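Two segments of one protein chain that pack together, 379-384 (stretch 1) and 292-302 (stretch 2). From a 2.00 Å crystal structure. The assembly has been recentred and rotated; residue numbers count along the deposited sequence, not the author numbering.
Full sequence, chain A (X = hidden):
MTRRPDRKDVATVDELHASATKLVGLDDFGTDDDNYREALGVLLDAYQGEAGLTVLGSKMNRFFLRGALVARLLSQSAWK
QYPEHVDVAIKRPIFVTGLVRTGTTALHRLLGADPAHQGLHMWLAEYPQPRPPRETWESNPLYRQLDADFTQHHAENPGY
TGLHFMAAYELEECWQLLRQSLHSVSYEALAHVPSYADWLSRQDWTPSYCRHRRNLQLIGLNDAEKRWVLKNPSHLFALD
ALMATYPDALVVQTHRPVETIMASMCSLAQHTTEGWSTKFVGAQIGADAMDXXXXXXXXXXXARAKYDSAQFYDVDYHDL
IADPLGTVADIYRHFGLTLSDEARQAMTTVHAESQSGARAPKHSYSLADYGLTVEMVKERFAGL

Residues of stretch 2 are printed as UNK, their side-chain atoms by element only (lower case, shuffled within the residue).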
# COMPACT_ATOMS: atom_id res chain seq x y z
N GLU A 379 -5.79 8.53 24.61
CA GLU A 379 -6.64 7.50 25.20
C GLU A 379 -6.86 6.33 24.23
O GLU A 379 -6.66 5.17 24.59
CB GLU A 379 -7.99 8.11 25.60
CG GLU A 379 -9.09 7.10 25.90
CD GLU A 379 -8.99 6.47 27.28
OE1 GLU A 379 -7.97 6.67 27.97
OE2 GLU A 379 -9.95 5.78 27.68
N ARG A 380 -7.28 6.65 23.00
CA ARG A 380 -7.55 5.62 22.00
C ARG A 380 -6.30 4.81 21.65
O ARG A 380 -6.38 3.61 21.39
CB ARG A 380 -8.12 6.26 20.73
CG ARG A 380 -8.71 5.27 19.72
CD ARG A 380 -9.91 4.54 20.32
NE ARG A 380 -10.61 3.69 19.36
CZ ARG A 380 -11.46 4.14 18.44
NH1 ARG A 380 -11.73 5.44 18.35
NH2 ARG A 380 -12.05 3.28 17.61
N PHE A 381 -5.15 5.47 21.67
CA PHE A 381 -3.90 4.81 21.34
C PHE A 381 -3.02 4.42 22.52
O PHE A 381 -1.82 4.20 22.37
CB PHE A 381 -3.13 5.68 20.34
CG PHE A 381 -3.78 5.74 18.99
CD1 PHE A 381 -3.44 4.82 18.00
CD2 PHE A 381 -4.80 6.65 18.72
CE1 PHE A 381 -4.10 4.80 16.78
CE2 PHE A 381 -5.47 6.65 17.50
CZ PHE A 381 -5.12 5.72 16.52
N ALA A 382 -3.63 4.33 23.70
CA ALA A 382 -2.88 3.94 24.90
C ALA A 382 -2.22 2.58 24.66
O ALA A 382 -2.89 1.62 24.29
CB ALA A 382 -3.82 3.87 26.09
N GLY A 383 -0.90 2.52 24.87
CA GLY A 383 -0.17 1.28 24.68
C GLY A 383 0.11 0.89 23.24
O GLY A 383 0.68 -0.17 22.98
N LEU A 384 -0.27 1.75 22.30
CA LEU A 384 -0.06 1.46 20.88
C LEU A 384 0.99 2.35 20.23
O LEU A 384 1.41 3.34 20.87
CB LEU A 384 -1.39 1.59 20.12
CG LEU A 384 -2.56 0.76 20.65
CD1 LEU A 384 -3.82 1.08 19.85
CD2 LEU A 384 -2.22 -0.72 20.55
OXT LEU A 384 1.37 2.07 19.07
N UNK A 292 -9.76 3.21 12.34
CA UNK A 292 -8.87 2.46 11.46
C UNK A 292 -7.49 2.17 12.03
O UNK A 292 -7.07 1.02 12.10
c UNK A 292 -7.68 2.44 9.23
c UNK A 292 -8.68 3.18 10.11
o UNK A 292 -9.94 3.25 9.43
N UNK A 293 -6.79 3.22 12.44
CA UNK A 293 -5.43 3.04 12.93
C UNK A 293 -5.28 2.45 14.32
O UNK A 293 -4.25 1.85 14.62
c UNK A 293 -5.33 5.88 10.81
c UNK A 293 -4.45 4.20 7.74
c UNK A 293 -3.37 2.29 8.76
c UNK A 293 -4.71 4.77 11.32
c UNK A 293 -4.70 4.69 9.02
c UNK A 293 -4.66 4.35 12.76
n UNK A 293 -5.33 5.83 9.43
c UNK A 293 -3.78 3.00 7.62
c UNK A 293 -4.29 3.99 10.18
c UNK A 293 -3.61 2.77 10.04
N UNK A 294 -6.28 2.61 15.18
CA UNK A 294 -6.17 2.00 16.50
C UNK A 294 -6.37 0.49 16.30
O UNK A 294 -5.76 -0.32 17.00
o UNK A 294 -8.53 2.40 17.06
c UNK A 294 -7.19 2.58 17.48
N UNK A 295 -7.22 0.12 15.35
CA UNK A 295 -7.45 -1.30 15.06
C UNK A 295 -6.17 -1.88 14.45
O UNK A 295 -5.74 -2.97 14.82
n UNK A 295 -11.43 0.01 10.67
c UNK A 295 -11.11 -1.88 13.81
c UNK A 295 -8.62 -1.49 14.08
c UNK A 295 -11.06 -0.95 11.51
n UNK A 295 -10.32 -1.97 11.07
n UNK A 295 -11.43 -0.89 12.79
c UNK A 295 -9.98 -1.44 14.74
N UNK A 296 -5.57 -1.15 13.51
CA UNK A 296 -4.35 -1.62 12.88
C UNK A 296 -3.24 -1.90 13.87
O UNK A 296 -2.63 -2.97 13.86
N UNK A 297 -2.96 -0.93 14.74
CA UNK A 297 -1.90 -1.11 15.72
C UNK A 297 -2.22 -2.21 16.73
O UNK A 297 -1.34 -2.98 17.12
c UNK A 297 0.41 0.83 15.11
c UNK A 297 -0.90 2.61 16.28
c UNK A 297 -0.98 1.28 15.54
c UNK A 297 -1.62 0.21 16.43
N UNK A 298 -3.48 -2.29 17.16
CA UNK A 298 -3.88 -3.31 18.12
C UNK A 298 -3.79 -4.70 17.49
O UNK A 298 -3.28 -5.64 18.11
c UNK A 298 -6.16 -5.34 19.26
o UNK A 298 -6.85 -5.43 18.23
o UNK A 298 -5.78 -6.33 19.91
c UNK A 298 -5.77 -3.95 19.75
c UNK A 298 -5.30 -3.04 18.62
N UNK A 299 -4.28 -4.84 16.26
CA UNK A 299 -4.24 -6.13 15.58
C UNK A 299 -2.81 -6.60 15.33
O UNK A 299 -2.53 -7.80 15.40
c UNK A 299 -6.51 -5.91 14.39
c UNK A 299 -7.11 -8.55 16.98
n UNK A 299 -6.88 -7.41 16.34
n UNK A 299 -6.81 -8.66 18.27
c UNK A 299 -7.16 -7.18 14.92
c UNK A 299 -5.00 -6.05 14.25
n UNK A 299 -7.63 -9.59 16.34
N UNK A 300 -1.90 -5.66 15.05
CA UNK A 300 -0.51 -6.03 14.82
C UNK A 300 0.09 -6.55 16.12
O UNK A 300 0.76 -7.57 16.13
c UNK A 300 4.27 -5.81 12.97
c UNK A 300 4.09 -5.11 14.16
c UNK A 300 3.15 -6.19 12.22
c UNK A 300 0.30 -4.82 14.33
c UNK A 300 1.68 -5.17 13.85
c UNK A 300 1.87 -5.87 12.67
c UNK A 300 2.80 -4.79 14.60
N UNK A 301 -0.16 -5.84 17.22
CA UNK A 301 0.36 -6.28 18.52
C UNK A 301 -0.17 -7.66 18.90
O UNK A 301 0.58 -8.52 19.34
c UNK A 301 -0.01 -5.30 19.63
c UNK A 301 0.80 -4.03 19.60
n UNK A 301 0.30 -2.99 20.25
o UNK A 301 1.88 -3.99 19.01
N UNK A 302 -1.47 -7.85 18.74
CA UNK A 302 -2.10 -9.12 19.10
C UNK A 302 -1.54 -10.30 18.31
O UNK A 302 -1.27 -11.36 18.88
c UNK A 302 -3.61 -9.03 18.91
O HOH W 1 -10.39 0.50 17.77
O HOH W 2 2.58 -1.27 21.21

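Position 292 carries one carbon bearing an oxygen and another carbon, a beta-branched hydroxyl side chain whose CA-to-CB bond points away from stretch 1: Thr-292. At 293, one carbon leads into fused five- and six-membered rings holding eight carbons and one nitrogen, which is an indole. The rings lead away, yet the CB of 293 lies 4.0 Å from CZ of Phe-381, and the backbone C of 293 sits 3.6 Å from Phe-381 CE1 at the ring edge. This is Trp-293.

Position 294 has one carbon and one oxygen, its CA-to-CB bond pointing toward stretch 1. Its CB lies over the face of the Phe-381 ring, 4.2 Å from the centroid and 26° off the ring normal, a CH-pi contact. It is Ser-294. Its OG is 3.4 Å from Arg-380 NE, over one face of the guanidinium, where the angle is too poor for a hydrogen bond; instead a water donates to Ser-294 OG (2.8 Å from the water O) and accepts from Arg-380 NH2 (3.2 Å from the same O).

At 295, three carbons, a nitrogen and a carbon with two more nitrogens make a guanidinium side chain whose CB points away: Arg-295. Position 296 has no side-chain atoms at all, so it is Gly-296, and it makes no contact.

Four carbons forked at the second mark 297, whose CA-to-CB bond is directed toward stretch 1, with the CB of 297 3.9 Å from CB of Leu-384. This is Leu-297; Leu-297 CD1 meets the Phe-381 ring edge, 3.8 Å from Phe-381 CD1. At 298, three carbons end in two oxygens, and the CA of 298 is 3.9 Å from Leu-384 CD2 while the carboxylate leads away: Glu-298.

Position 299 repeats the three-carbon guanidinium pattern, out of reach of stretch 1. Arg-299 spends its charge within the helix, Arg-299 NE 2.7 Å from Glu-298 OE1 in a salt bridge. Position 300, one carbon and a six-carbon ring, is Phe-300, also out of reach.

At 301, two carbons, the second carrying one oxygen and one nitrogen, form an amide; the CA-to-CB bond points toward stretch 1: Asn-301. Asn-301 ND2 lies 3.4 Å from Leu-384 CD2, and a water accepts from Asn-301 ND2 (3.0 Å to the water O) while donating to Gly-383 O (2.8 Å from that water O). The single carbon of 302 is Ala-302, out of reach.

The rule is helix periodicity: 294, 297 and 301 point at a chain end folded by a type II turn from Phe-381 to Leu-384, with Gly-383 at positive phi. Apolar packing and two water bridges join the stretches, without one direct hydrogen bond.

Stretch 2, residues 292-302: TWSRGLERFNA
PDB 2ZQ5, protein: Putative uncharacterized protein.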